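Side-chain contacts in acetylornithine aminotransferase (Aquifex aeolicus, PDB 2EH6), which transfers an amino group from N(2)-acetyl-L-ornithine to 2-oxoglutarate with the help of pyridoxal 5'-phosphate, a step of arginine biosynthesis: residues E100-L105 against P234-L239; I121-S126 against D163-L168; K197-C202 against V207-D212. All coordinates share one frame; numbering follows the deposited sequence.

Contact 1 (E100-L105 against P234-L239)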
ATOM      1  N   GLU A 100      -5.231  -8.620  -0.545  1.00 23.99           N
ATOM      2  CA  GLU A 100      -5.743  -8.470  -1.903  1.00 24.33           C
ATOM      3  C   GLU A 100      -5.000  -9.420  -2.851  1.00 25.71           C
ATOM      4  O   GLU A 100      -5.616 -10.074  -3.702  1.00 22.74           O
ATOM      5  CB  GLU A 100      -5.568  -7.027  -2.390  1.00 22.30           C
ATOM      6  CG  GLU A 100      -6.418  -5.983  -1.670  1.00 23.16           C
ATOM      7  CD  GLU A 100      -7.777  -5.759  -2.322  1.00 26.06           C
ATOM      8  OE1 GLU A 100      -8.039  -6.335  -3.399  1.00 26.15           O
ATOM      9  OE2 GLU A 100      -8.584  -4.988  -1.764  1.00 26.96           O
ATOM     10  N   ALA A 101      -3.676  -9.485  -2.709  1.00 23.67           N
ATOM     11  CA  ALA A 101      -2.856 -10.356  -3.554  1.00 25.29           C
ATOM     12  C   ALA A 101      -3.227 -11.820  -3.331  1.00 25.22           C
ATOM     13  O   ALA A 101      -3.235 -12.611  -4.272  1.00 24.42           O
ATOM     14  CB  ALA A 101      -1.370 -10.145  -3.256  1.00 23.48           C
ATOM     15  N   ALA A 102      -3.527 -12.172  -2.082  1.00 24.10           N
ATOM     16  CA  ALA A 102      -3.898 -13.543  -1.743  1.00 24.85           C
ATOM     17  C   ALA A 102      -5.221 -13.944  -2.394  1.00 25.93           C
ATOM     18  O   ALA A 102      -5.336 -15.038  -2.952  1.00 23.93           O
ATOM     19  CB  ALA A 102      -3.996 -13.707  -0.230  1.00 26.44           C
ATOM     20  N   ILE A 103      -6.214 -13.062  -2.306  1.00 25.95           N
ATOM     21  CA  ILE A 103      -7.532 -13.303  -2.892  1.00 25.14           C
ATOM     22  C   ILE A 103      -7.410 -13.484  -4.399  1.00 26.34           C
ATOM     23  O   ILE A 103      -8.030 -14.374  -4.987  1.00 26.38           O
ATOM     24  CB  ILE A 103      -8.488 -12.122  -2.601  1.00 26.14           C
ATOM     25  CG1 ILE A 103      -8.804 -12.081  -1.103  1.00 24.75           C
ATOM     26  CG2 ILE A 103      -9.769 -12.249  -3.434  1.00 25.53           C
ATOM     27  CD1 ILE A 103      -9.560 -10.841  -0.674  1.00 27.34           C
ATOM     28  N   LYS A 104      -6.603 -12.639  -5.027  1.00 25.54           N
ATOM     29  CA  LYS A 104      -6.397 -12.720  -6.465  1.00 25.92           C
ATOM     30  C   LYS A 104      -5.704 -14.022  -6.852  1.00 26.97           C
ATOM     31  O   LYS A 104      -6.123 -14.700  -7.798  1.00 27.89           O
ATOM     32  CB  LYS A 104      -5.573 -11.526  -6.957  1.00 23.54           C
ATOM     33  CG  LYS A 104      -6.283 -10.194  -6.795  1.00 25.58           C
ATOM     34  CD  LYS A 104      -5.481  -9.033  -7.376  1.00 25.38           C
ATOM     35  CE  LYS A 104      -5.356  -9.126  -8.887  1.00 26.92           C
ATOM     36  NZ  LYS A 104      -4.587  -7.983  -9.462  1.00 26.33           N
ATOM     37  N   LEU A 105      -4.653 -14.376  -6.118  1.00 27.10           N
ATOM     38  CA  LEU A 105      -3.902 -15.602  -6.398  1.00 29.01           C
ATOM     39  C   LEU A 105      -4.779 -16.848  -6.270  1.00 29.36           C
ATOM     40  O   LEU A 105      -4.686 -17.769  -7.083  1.00 30.75           O
ATOM     41  CB  LEU A 105      -2.704 -15.727  -5.446  1.00 26.35           C
ATOM     42  CG  LEU A 105      -1.839 -16.989  -5.588  1.00 26.81           C
ATOM     43  CD1 LEU A 105      -1.175 -17.028  -6.952  1.00 25.52           C
ATOM     44  CD2 LEU A 105      -0.780 -16.997  -4.499  1.00 26.48           C
ATOM     45  N   PRO A 234      -1.084 -23.903   5.799  1.00 33.22           N
ATOM     46  CA  PRO A 234      -1.754 -22.962   4.899  1.00 30.98           C
ATOM     47  C   PRO A 234      -1.195 -22.939   3.481  1.00 30.30           C
ATOM     48  O   PRO A 234      -0.001 -23.146   3.256  1.00 29.94           O
ATOM     49  CB  PRO A 234      -1.581 -21.622   5.617  1.00 32.69           C
ATOM     50  CG  PRO A 234      -0.266 -21.793   6.332  1.00 32.38           C
ATOM     51  CD  PRO A 234      -0.394 -23.190   6.894  1.00 30.41           C
ATOM     52  N   ASP A 235      -2.073 -22.692   2.517  1.00 28.55           N
ATOM     53  CA  ASP A 235      -1.666 -22.620   1.126  1.00 28.26           C
ATOM     54  C   ASP A 235      -1.099 -21.222   0.871  1.00 28.93           C
ATOM     55  O   ASP A 235      -0.203 -21.040   0.047  1.00 29.20           O
ATOM     56  CB  ASP A 235      -2.873 -22.888   0.227  1.00 29.86           C
ATOM     57  CG  ASP A 235      -3.477 -24.265   0.470  1.00 30.77           C
ATOM     58  OD1 ASP A 235      -2.838 -25.259   0.083  1.00 31.17           O
ATOM     59  OD2 ASP A 235      -4.574 -24.354   1.059  1.00 29.23           O
ATOM     60  N   VAL A 236      -1.629 -20.240   1.593  1.00 29.08           N
ATOM     61  CA  VAL A 236      -1.175 -18.858   1.462  1.00 28.64           C
ATOM     62  C   VAL A 236      -1.300 -18.119   2.792  1.00 28.41           C
ATOM     63  O   VAL A 236      -2.246 -18.337   3.547  1.00 27.73           O
ATOM     64  CB  VAL A 236      -2.020 -18.068   0.428  1.00 28.53           C
ATOM     65  CG1 VAL A 236      -1.407 -16.684   0.202  1.00 27.85           C
ATOM     66  CG2 VAL A 236      -2.108 -18.827  -0.888  1.00 26.62           C
ATOM     67  N   ILE A 237      -0.331 -17.259   3.091  1.00 29.03           N
ATOM     68  CA  ILE A 237      -0.419 -16.444   4.300  1.00 27.66           C
ATOM     69  C   ILE A 237      -0.101 -15.007   3.895  1.00 25.67           C
ATOM     70  O   ILE A 237       0.615 -14.778   2.918  1.00 23.00           O
ATOM     71  CB  ILE A 237       0.566 -16.896   5.412  1.00 28.81           C
ATOM     72  CG1 ILE A 237       2.011 -16.760   4.940  1.00 27.52           C
ATOM     73  CG2 ILE A 237       0.248 -18.337   5.829  1.00 31.35           C
ATOM     74  CD1 ILE A 237       3.028 -17.003   6.044  1.00 27.42           C
ATOM     75  N   ALA A 238      -0.657 -14.048   4.629  1.00 24.08           N
ATOM     76  CA  ALA A 238      -0.417 -12.636   4.350  1.00 22.79           C
ATOM     77  C   ALA A 238       0.368 -12.066   5.525  1.00 21.08           C
ATOM     78  O   ALA A 238       0.096 -12.400   6.677  1.00 22.37           O
ATOM     79  CB  ALA A 238      -1.747 -11.894   4.185  1.00 22.42           C
ATOM     80  N   LEU A 239       1.344 -11.216   5.228  1.00 22.40           N
ATOM     81  CA  LEU A 239       2.183 -10.619   6.264  1.00 22.80           C
ATOM     82  C   LEU A 239       2.334  -9.128   6.033  1.00 22.27           C
ATOM     83  O   LEU A 239       2.214  -8.659   4.908  1.00 22.63           O
ATOM     84  CB  LEU A 239       3.580 -11.249   6.239  1.00 22.02           C
ATOM     85  CG  LEU A 239       3.720 -12.751   6.488  1.00 22.22           C
ATOM     86  CD1 LEU A 239       5.084 -13.205   6.002  1.00 25.71           C
ATOM     87  CD2 LEU A 239       3.527 -13.067   7.972  1.00 22.48           C
TER

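Contact 2 (I121-S126 against D163-L168)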
ATOM      1  N   ILE A 121     -14.893 -17.835   2.140  1.00 27.33           N
ATOM      2  CA  ILE A 121     -15.562 -17.861   3.421  1.00 28.45           C
ATOM      3  C   ILE A 121     -14.585 -17.230   4.401  1.00 28.97           C
ATOM      4  O   ILE A 121     -13.457 -17.694   4.534  1.00 29.38           O
ATOM      5  CB  ILE A 121     -15.849 -19.301   3.893  1.00 30.09           C
ATOM      6  CG1 ILE A 121     -16.870 -19.964   2.960  1.00 30.17           C
ATOM      7  CG2 ILE A 121     -16.354 -19.282   5.340  1.00 29.52           C
ATOM      8  CD1 ILE A 121     -17.170 -21.414   3.310  1.00 31.06           C
ATOM      9  N   SER A 122     -15.002 -16.153   5.053  1.00 30.75           N
ATOM     10  CA  SER A 122     -14.154 -15.514   6.049  1.00 31.15           C
ATOM     11  C   SER A 122     -14.964 -15.565   7.337  1.00 32.27           C
ATOM     12  O   SER A 122     -16.005 -16.220   7.381  1.00 30.91           O
ATOM     13  CB  SER A 122     -13.811 -14.071   5.656  1.00 30.31           C
ATOM     14  OG  SER A 122     -14.970 -13.276   5.524  1.00 32.88           O
ATOM     15  N   PHE A 123     -14.515 -14.875   8.378  1.00 31.87           N
ATOM     16  CA  PHE A 123     -15.226 -14.934   9.645  1.00 31.59           C
ATOM     17  C   PHE A 123     -15.710 -13.617  10.228  1.00 32.22           C
ATOM     18  O   PHE A 123     -15.170 -12.548   9.934  1.00 30.92           O
ATOM     19  CB  PHE A 123     -14.345 -15.651  10.667  1.00 33.30           C
ATOM     20  CG  PHE A 123     -14.098 -17.091  10.334  1.00 34.45           C
ATOM     21  CD1 PHE A 123     -14.995 -18.076  10.738  1.00 34.33           C
ATOM     22  CD2 PHE A 123     -12.990 -17.463   9.583  1.00 33.96           C
ATOM     23  CE1 PHE A 123     -14.793 -19.413  10.398  1.00 34.69           C
ATOM     24  CE2 PHE A 123     -12.780 -18.797   9.237  1.00 35.23           C
ATOM     25  CZ  PHE A 123     -13.686 -19.773   9.647  1.00 34.40           C
ATOM     26  N   GLU A 124     -16.748 -13.714  11.053  1.00 32.50           N
ATOM     27  CA  GLU A 124     -17.312 -12.557  11.725  1.00 32.80           C
ATOM     28  C   GLU A 124     -16.245 -12.013  12.670  1.00 32.93           C
ATOM     29  O   GLU A 124     -15.465 -12.780  13.235  1.00 31.80           O
ATOM     30  CB  GLU A 124     -18.557 -12.964  12.521  1.00 35.39           C
ATOM     31  CG  GLU A 124     -19.832 -13.019  11.686  1.00 38.98           C
ATOM     32  CD  GLU A 124     -21.024 -13.563  12.456  1.00 42.06           C
ATOM     33  OE1 GLU A 124     -21.091 -13.353  13.686  1.00 42.20           O
ATOM     34  OE2 GLU A 124     -21.900 -14.191  11.827  1.00 43.61           O
ATOM     35  N   ASN A 125     -16.217 -10.691  12.829  1.00 32.77           N
ATOM     36  CA  ASN A 125     -15.254 -10.019  13.699  1.00 33.58           C
ATOM     37  C   ASN A 125     -13.848 -10.009  13.134  1.00 31.37           C
ATOM     38  O   ASN A 125     -12.906  -9.630  13.828  1.00 31.47           O
ATOM     39  CB  ASN A 125     -15.210 -10.670  15.077  1.00 36.24           C
ATOM     40  CG  ASN A 125     -16.547 -10.673  15.755  1.00 38.17           C
ATOM     41  OD1 ASN A 125     -17.179  -9.631  15.903  1.00 41.87           O
ATOM     42  ND2 ASN A 125     -16.992 -11.849  16.179  1.00 39.30           N
ATOM     43  N   SER A 126     -13.702 -10.431  11.885  1.00 30.75           N
ATOM     44  CA  SER A 126     -12.393 -10.452  11.256  1.00 30.03           C
ATOM     45  C   SER A 126     -12.079  -9.080  10.679  1.00 29.52           C
ATOM     46  O   SER A 126     -12.976  -8.256  10.475  1.00 28.52           O
ATOM     47  CB  SER A 126     -12.354 -11.486  10.135  1.00 30.66           C
ATOM     48  OG  SER A 126     -13.153 -11.069   9.039  1.00 31.43           O
ATOM     49  N   ASP A 163     -19.658 -25.797  12.105  1.00 44.27           N
ATOM     50  CA  ASP A 163     -20.895 -26.017  11.368  1.00 44.73           C
ATOM     51  C   ASP A 163     -21.254 -24.801  10.522  1.00 43.68           C
ATOM     52  O   ASP A 163     -21.803 -24.945   9.430  1.00 43.76           O
ATOM     53  CB  ASP A 163     -22.046 -26.357  12.325  1.00 47.21           C
ATOM     54  CG  ASP A 163     -21.896 -27.738  12.956  1.00 49.53           C
ATOM     55  OD1 ASP A 163     -21.641 -28.708  12.210  1.00 50.68           O
ATOM     56  OD2 ASP A 163     -22.036 -27.856  14.191  1.00 50.36           O
ATOM     57  N   SER A 164     -20.939 -23.606  11.019  1.00 42.00           N
ATOM     58  CA  SER A 164     -21.237 -22.383  10.276  1.00 40.88           C
ATOM     59  C   SER A 164     -20.415 -22.360   8.993  1.00 39.83           C
ATOM     60  O   SER A 164     -20.798 -21.721   8.013  1.00 39.92           O
ATOM     61  CB  SER A 164     -20.925 -21.135  11.117  1.00 40.47           C
ATOM     62  OG  SER A 164     -19.535 -20.997  11.345  1.00 39.71           O
ATOM     63  N   VAL A 165     -19.283 -23.058   9.005  1.00 38.62           N
ATOM     64  CA  VAL A 165     -18.424 -23.128   7.832  1.00 39.77           C
ATOM     65  C   VAL A 165     -19.058 -24.052   6.787  1.00 41.48           C
ATOM     66  O   VAL A 165     -19.115 -23.717   5.605  1.00 42.03           O
ATOM     67  CB  VAL A 165     -17.014 -23.659   8.194  1.00 39.49           C
ATOM     68  CG1 VAL A 165     -16.140 -23.709   6.952  1.00 37.58           C
ATOM     69  CG2 VAL A 165     -16.377 -22.767   9.250  1.00 38.99           C
ATOM     70  N   TYR A 166     -19.540 -25.210   7.226  1.00 43.15           N
ATOM     71  CA  TYR A 166     -20.170 -26.158   6.311  1.00 45.23           C
ATOM     72  C   TYR A 166     -21.396 -25.553   5.630  1.00 45.56           C
ATOM     73  O   TYR A 166     -21.616 -25.757   4.438  1.00 46.52           O
ATOM     74  CB  TYR A 166     -20.593 -27.427   7.054  1.00 47.02           C
ATOM     75  CG  TYR A 166     -19.452 -28.256   7.590  1.00 49.17           C
ATOM     76  CD1 TYR A 166     -18.509 -28.825   6.731  1.00 51.20           C
ATOM     77  CD2 TYR A 166     -19.323 -28.491   8.957  1.00 49.82           C
ATOM     78  CE1 TYR A 166     -17.468 -29.610   7.223  1.00 52.46           C
ATOM     79  CE2 TYR A 166     -18.286 -29.273   9.459  1.00 51.30           C
ATOM     80  CZ  TYR A 166     -17.365 -29.829   8.591  1.00 52.62           C
ATOM     81  OH  TYR A 166     -16.346 -30.606   9.096  1.00 55.44           O
ATOM     82  N   LYS A 167     -22.194 -24.806   6.384  1.00 46.23           N
ATOM     83  CA  LYS A 167     -23.398 -24.197   5.832  1.00 47.99           C
ATOM     84  C   LYS A 167     -23.104 -23.201   4.712  1.00 47.79           C
ATOM     85  O   LYS A 167     -24.008 -22.813   3.969  1.00 48.50           O
ATOM     86  CB  LYS A 167     -24.186 -23.490   6.936  1.00 49.88           C
ATOM     87  CG  LYS A 167     -24.566 -24.386   8.103  1.00 53.15           C
ATOM     88  N   LEU A 168     -21.844 -22.793   4.585  1.00 46.75           N
ATOM     89  CA  LEU A 168     -21.466 -21.821   3.563  1.00 44.84           C
ATOM     90  C   LEU A 168     -20.539 -22.385   2.495  1.00 44.06           C
ATOM     91  O   LEU A 168     -20.327 -21.756   1.459  1.00 43.59           O
ATOM     92  CB  LEU A 168     -20.792 -20.608   4.221  1.00 44.16           C
ATOM     93  CG  LEU A 168     -21.597 -19.811   5.255  1.00 43.34           C
ATOM     94  CD1 LEU A 168     -20.687 -18.814   5.954  1.00 43.52           C
ATOM     95  CD2 LEU A 168     -22.750 -19.093   4.573  1.00 42.29           C
TER

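Contact 3 (K197-C202 against V207-D212). With PLP (pyridoxal-5'-phosphate), chain C.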
ATOM      1  N   LYS A 197     -10.080 -29.026  12.533  1.00 41.38           N
ATOM      2  CA  LYS A 197     -11.189 -29.380  11.663  1.00 41.68           C
ATOM      3  C   LYS A 197     -11.200 -28.525  10.407  1.00 41.43           C
ATOM      4  O   LYS A 197     -11.492 -29.019   9.318  1.00 41.79           O
ATOM      5  CB  LYS A 197     -12.517 -29.221  12.405  1.00 43.41           C
ATOM      6  CG  LYS A 197     -12.702 -30.188  13.562  1.00 45.71           C
ATOM      7  CD  LYS A 197     -14.025 -29.935  14.269  1.00 48.44           C
ATOM      8  CE  LYS A 197     -14.217 -30.866  15.458  1.00 48.69           C
ATOM      9  NZ  LYS A 197     -15.470 -30.540  16.195  1.00 49.41           N
ATOM     10  N   LEU A 198     -10.884 -27.240  10.559  1.00 40.75           N
ATOM     11  CA  LEU A 198     -10.863 -26.331   9.418  1.00 39.79           C
ATOM     12  C   LEU A 198      -9.801 -26.800   8.434  1.00 39.90           C
ATOM     13  O   LEU A 198     -10.012 -26.786   7.223  1.00 39.68           O
ATOM     14  CB  LEU A 198     -10.564 -24.897   9.878  1.00 39.94           C
ATOM     15  CG  LEU A 198     -10.789 -23.779   8.852  1.00 38.92           C
ATOM     16  CD1 LEU A 198     -12.245 -23.775   8.413  1.00 37.74           C
ATOM     17  CD2 LEU A 198     -10.426 -22.428   9.466  1.00 35.71           C
ATOM     18  N   GLN A 199      -8.657 -27.223   8.958  1.00 41.08           N
ATOM     19  CA  GLN A 199      -7.579 -27.712   8.110  1.00 43.73           C
ATOM     20  C   GLN A 199      -8.088 -28.956   7.382  1.00 45.79           C
ATOM     21  O   GLN A 199      -7.841 -29.140   6.188  1.00 45.76           O
ATOM     22  CB  GLN A 199      -6.355 -28.065   8.960  1.00 44.90           C
ATOM     23  CG  GLN A 199      -5.184 -28.630   8.168  1.00 46.99           C
ATOM     24  CD  GLN A 199      -4.538 -27.601   7.263  1.00 48.94           C
ATOM     25  OE1 GLN A 199      -3.811 -26.719   7.724  1.00 49.75           O
ATOM     26  NE2 GLN A 199      -4.806 -27.702   5.965  1.00 49.82           N
ATOM     27  N   GLU A 200      -8.810 -29.798   8.120  1.00 46.89           N
ATOM     28  CA  GLU A 200      -9.378 -31.037   7.586  1.00 48.75           C
ATOM     29  C   GLU A 200     -10.330 -30.739   6.437  1.00 47.88           C
ATOM     30  O   GLU A 200     -10.240 -31.340   5.367  1.00 47.75           O
ATOM     31  CB  GLU A 200     -10.136 -31.781   8.688  1.00 51.32           C
ATOM     32  CG  GLU A 200     -10.848 -33.038   8.219  1.00 55.53           C
ATOM     33  CD  GLU A 200     -11.819 -33.577   9.254  1.00 57.96           C
ATOM     34  OE1 GLU A 200     -12.796 -32.866   9.579  1.00 58.51           O
ATOM     35  OE2 GLU A 200     -11.604 -34.708   9.742  1.00 60.39           O
ATOM     36  N   ILE A 201     -11.247 -29.810   6.677  1.00 48.43           N
ATOM     37  CA  ILE A 201     -12.226 -29.412   5.678  1.00 49.51           C
ATOM     38  C   ILE A 201     -11.556 -28.984   4.381  1.00 50.08           C
ATOM     39  O   ILE A 201     -11.965 -29.395   3.295  1.00 50.06           O
ATOM     40  CB  ILE A 201     -13.088 -28.245   6.191  1.00 51.08           C
ATOM     41  CG1 ILE A 201     -13.939 -28.714   7.371  1.00 52.39           C
ATOM     42  CG2 ILE A 201     -13.965 -27.711   5.070  1.00 52.11           C
ATOM     43  CD1 ILE A 201     -14.824 -27.630   7.951  1.00 54.07           C
ATOM     44  N   CYS A 202     -10.524 -28.153   4.493  1.00 49.28           N
ATOM     45  CA  CYS A 202      -9.819 -27.678   3.310  1.00 48.86           C
ATOM     46  C   CYS A 202      -9.215 -28.809   2.490  1.00 49.27           C
ATOM     47  O   CYS A 202      -9.342 -28.822   1.267  1.00 49.54           O
ATOM     48  CB  CYS A 202      -8.736 -26.674   3.709  1.00 47.62           C
ATOM     49  SG  CYS A 202      -9.430 -25.113   4.302  1.00 43.33           S
ATOM     50  N   VAL A 207     -10.348 -27.022  -0.739  1.00 43.46           N
ATOM     51  CA  VAL A 207     -10.426 -25.565  -0.673  1.00 41.09           C
ATOM     52  C   VAL A 207      -9.147 -24.974  -0.074  1.00 38.97           C
ATOM     53  O   VAL A 207      -8.578 -25.499   0.875  1.00 36.00           O
ATOM     54  CB  VAL A 207     -11.616 -25.201   0.216  1.00 41.88           C
ATOM     55  CG1 VAL A 207     -11.586 -23.709   0.543  1.00 42.86           C
ATOM     56  CG2 VAL A 207     -12.917 -25.537  -0.488  1.00 42.98           C
ATOM     57  N   LEU A 208      -8.683 -23.862  -0.639  1.00 35.68           N
ATOM     58  CA  LEU A 208      -7.461 -23.222  -0.166  1.00 34.13           C
ATOM     59  C   LEU A 208      -7.613 -22.593   1.210  1.00 31.90           C
ATOM     60  O   LEU A 208      -8.635 -21.980   1.517  1.00 32.64           O
ATOM     61  CB  LEU A 208      -6.999 -22.145  -1.154  1.00 33.22           C
ATOM     62  CG  LEU A 208      -6.598 -22.570  -2.569  1.00 34.24           C
ATOM     63  CD1 LEU A 208      -6.179 -21.337  -3.369  1.00 33.09           C
ATOM     64  CD2 LEU A 208      -5.458 -23.577  -2.503  1.00 33.34           C
ATOM     65  N   LEU A 209      -6.587 -22.759   2.036  1.00 31.65           N
ATOM     66  CA  LEU A 209      -6.571 -22.185   3.374  1.00 31.21           C
ATOM     67  C   LEU A 209      -5.659 -20.963   3.315  1.00 30.52           C
ATOM     68  O   LEU A 209      -4.466 -21.078   3.032  1.00 29.45           O
ATOM     69  CB  LEU A 209      -6.030 -23.194   4.394  1.00 31.31           C
ATOM     70  CG  LEU A 209      -5.841 -22.677   5.824  1.00 32.69           C
ATOM     71  CD1 LEU A 209      -7.158 -22.146   6.361  1.00 29.26           C
ATOM     72  CD2 LEU A 209      -5.303 -23.786   6.710  1.00 32.00           C
ATOM     73  N   ILE A 210      -6.235 -19.794   3.567  1.00 31.40           N
ATOM     74  CA  ILE A 210      -5.493 -18.541   3.532  1.00 29.27           C
ATOM     75  C   ILE A 210      -5.512 -17.943   4.923  1.00 28.05           C
ATOM     76  O   ILE A 210      -6.570 -17.572   5.433  1.00 28.51           O
ATOM     77  CB  ILE A 210      -6.143 -17.540   2.560  1.00 30.80           C
ATOM     78  CG1 ILE A 210      -6.271 -18.176   1.176  1.00 30.32           C
ATOM     79  CG2 ILE A 210      -5.316 -16.249   2.503  1.00 28.24           C
ATOM     80  CD1 ILE A 210      -7.239 -17.462   0.258  1.00 31.86           C
ATOM     81  N   ILE A 211      -4.343 -17.864   5.545  1.00 27.42           N
ATOM     82  CA  ILE A 211      -4.255 -17.314   6.886  1.00 27.05           C
ATOM     83  C   ILE A 211      -3.668 -15.912   6.834  1.00 27.01           C
ATOM     84  O   ILE A 211      -2.592 -15.685   6.275  1.00 23.84           O
ATOM     85  CB  ILE A 211      -3.388 -18.205   7.806  1.00 27.50           C
ATOM     86  CG1 ILE A 211      -3.958 -19.630   7.829  1.00 28.02           C
ATOM     87  CG2 ILE A 211      -3.355 -17.625   9.213  1.00 27.86           C
ATOM     88  CD1 ILE A 211      -3.157 -20.612   8.669  1.00 30.18           C
ATOM     89  N   ASP A 212      -4.404 -14.972   7.410  1.00 27.62           N
ATOM     90  CA  ASP A 212      -3.979 -13.584   7.452  1.00 25.71           C
ATOM     91  C   ASP A 212      -3.078 -13.416   8.674  1.00 24.40           C
ATOM     92  O   ASP A 212      -3.570 -13.367   9.798  1.00 24.46           O
ATOM     93  CB  ASP A 212      -5.205 -12.673   7.591  1.00 25.31           C
ATOM     94  CG  ASP A 212      -4.840 -11.198   7.613  1.00 27.45           C
ATOM     95  OD1 ASP A 212      -3.689 -10.869   7.968  1.00 29.57           O
ATOM     96  OD2 ASP A 212      -5.710 -10.365   7.293  1.00 28.31           O
TER
HETATM   97  N1  PLP C1001      -5.344  -7.810   8.296  1.00 40.84           N
HETATM   98  C2  PLP C1001      -5.093  -7.938   9.612  1.00 41.06           C
HETATM   99  C2A PLP C1001      -5.289  -9.268  10.294  1.00 40.23           C
HETATM  100  C3  PLP C1001      -4.643  -6.833  10.363  1.00 43.17           C
HETATM  101  O3  PLP C1001      -4.386  -6.961  11.700  1.00 48.34           O
HETATM  102  C4  PLP C1001      -4.459  -5.575   9.699  1.00 41.56           C
HETATM  103  C4A PLP C1001      -3.974  -4.417  10.486  1.00 43.09           C
HETATM  104  C5  PLP C1001      -4.748  -5.487   8.277  1.00 40.82           C
HETATM  105  C6  PLP C1001      -5.190  -6.645   7.621  1.00 41.32           C
HETATM  106  C5A PLP C1001      -4.581  -4.182   7.516  1.00 40.81           C
HETATM  107  O4P PLP C1001      -3.190  -3.925   7.317  1.00 41.58           O
HETATM  108  P   PLP C1001      -3.014  -2.525   6.515  1.00 39.36           P
HETATM  109  O1P PLP C1001      -1.564  -2.289   6.327  1.00 39.63           O
HETATM  110  O2P PLP C1001      -3.726  -2.567   5.088  1.00 41.05           O
HETATM  111  O3P PLP C1001      -3.653  -1.333   7.388  1.00 38.70           O

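Contact 1 (E100-L105 against P234-L239)
Val236 meets helix residues Ala102 and Leu105 with one methyl each, and these two touches carry most of the contact. CG1, set anti to the backbone N (chi1 -173°), lies 4.0 Å from Ala102 CB. The other branch, CG2, faces the tip of Leu105, 4.3 Å from its CD2. Because alanine offers no more than a methyl, helix and strand can come close here, with Ala102 CA and Val236 CA 6.8 Å apart, while the longer leucine spans the wider gap one turn further on. A branched valine suits the strand because it can serve both neighbours at once. The pairing is that of a helix laid on the large-domain sheet of a fold-type I aminotransferase: helix 95-112 covers one face of the seven-stranded mixed sheet to which strand 236-239 belongs. The backbone of Val236 is held in that sheet by Leu209 and Ile211 of strand 208-212, and just before it Asp235 gives one carboxylate oxygen to the N-H of Leu209 and the other to a salt bridge with Arg255. On its far side the helix meets the second subunit, where Lys104 NZ donates to Arg130 O and makes a cation-pi contact with Phe147, both of that other chain.

Contact 2 (I121-S126 against D163-L168)
Val165 comes first along 163-168, and its two methyls serve different partners. With CG1 anti to the backbone N (chi1 180°), CG2 is left beside that N and meets the edge of the Phe123 ring near its plane, 3.9 Å from CE1 and 4.0 Å from CZ. CG1 stands at a looser 4.4 Å from Ile121 CD1. Leu168 closes the contact: Ile121 CD1 reaches 3.6 Å from its carbonyl carbon C and 3.8 Å from its CB. The isoleucine can do this because its outer branch is fully extended (chi2 177°), so that one methyl fits between Val165 and the backbone of Leu168. With an alanine in place of Ile121, everything beyond CB is gone, which would probably open a gap beside Val165 CG1 and the backbone of Leu168. At the end of the strand, a type II turn runs from Phe123 to Ser126. Phe123 O takes both Ser126 OG at 2.7 Å, in the carbonyl plane, and Ser126 N at 3.2 Å, while Asn125, a residue that readily adopts positive phi, occupies the third position. Strand 119-123 lies between strands 173-178 and 154-157 in the large sheet, and helix 162-166 and the residues after it cover this edge of the sheet, with Val165 also resting on Ile176 and Leu168 on Ser155.

Contact 3 (K197-C202 against V207-D212)
Cys202 and Val207 form the tight end of this contact, where helix 192-205 turns back into strand 208-212. Val207 N donates to Cys202 O over 2.9 Å, nearly straight at 157° and directed at a lone pair in the carbonyl plane. Cys202 CB comes to 3.1 Å from Val207 O, a mark of how tight the turn is. Cysteine suits the place through its sulfur, which, placed beside the backbone N, packs against the strand, with SG 3.9 Å from Leu209 CB. The segments run roughly antiparallel, at 140°, with their axes 8.4 Å apart at closest. Such a return belongs to a beta-alpha-beta crossover: strand 173-178 is the parallel neighbour of 208-212, and the helix bridges them over one face of the sheet, with Leu198 and Cys202 resting on Ile176.

One helical turn before Cys202 the contact is sparser and more polar. Leu209 CD2 meets the bent side chain of Gln199, the two side chains crossing at about a right angle, and CD2 lies 3.4 Å from Gln199 OE1. That oxygen accepts a hydrogen bond from Lys233 N, so glutamine suits this partly exposed border by combining a flat, packable amide with a polar end. Further round the helix, Glu200 is turned to solvent.

At its far end the strand carries Asp212 to the cofactor. Asp212 OD2 lies 2.8 Å from PLP N1 and also takes a hydrogen bond from His128 ND1, while OD1 accepts from Val214 N, so both carboxylate oxygens are held. As in other fold-type I enzymes, an aspartate at the pyridine nitrogen probably keeps that nitrogen protonated, which would let the ring draw electrons from the substrate during transamination.

In the fold
All three contacts dress one seven-stranded sheet. Contact 3 is the common neighbour: its centre lies about 12 Å from those of contacts 1 and 2, which are about 18 Å from each other. It adjoins contact 1 through neighbouring parallel strands, where Ile237 CB lies 3.5 Å from Ile211 O. With contact 2 it shares apolar packing between helices, Tyr166 CE1 reaching 3.4 Å from Ile201 CD1. Of the three, contact 3 reaches the cofactor directly, through Asp212; the side chain of Ala102 in contact 1 stays about 10 Å from pyridoxal phosphate, and that of Phe123 in contact 2 about 11 Å.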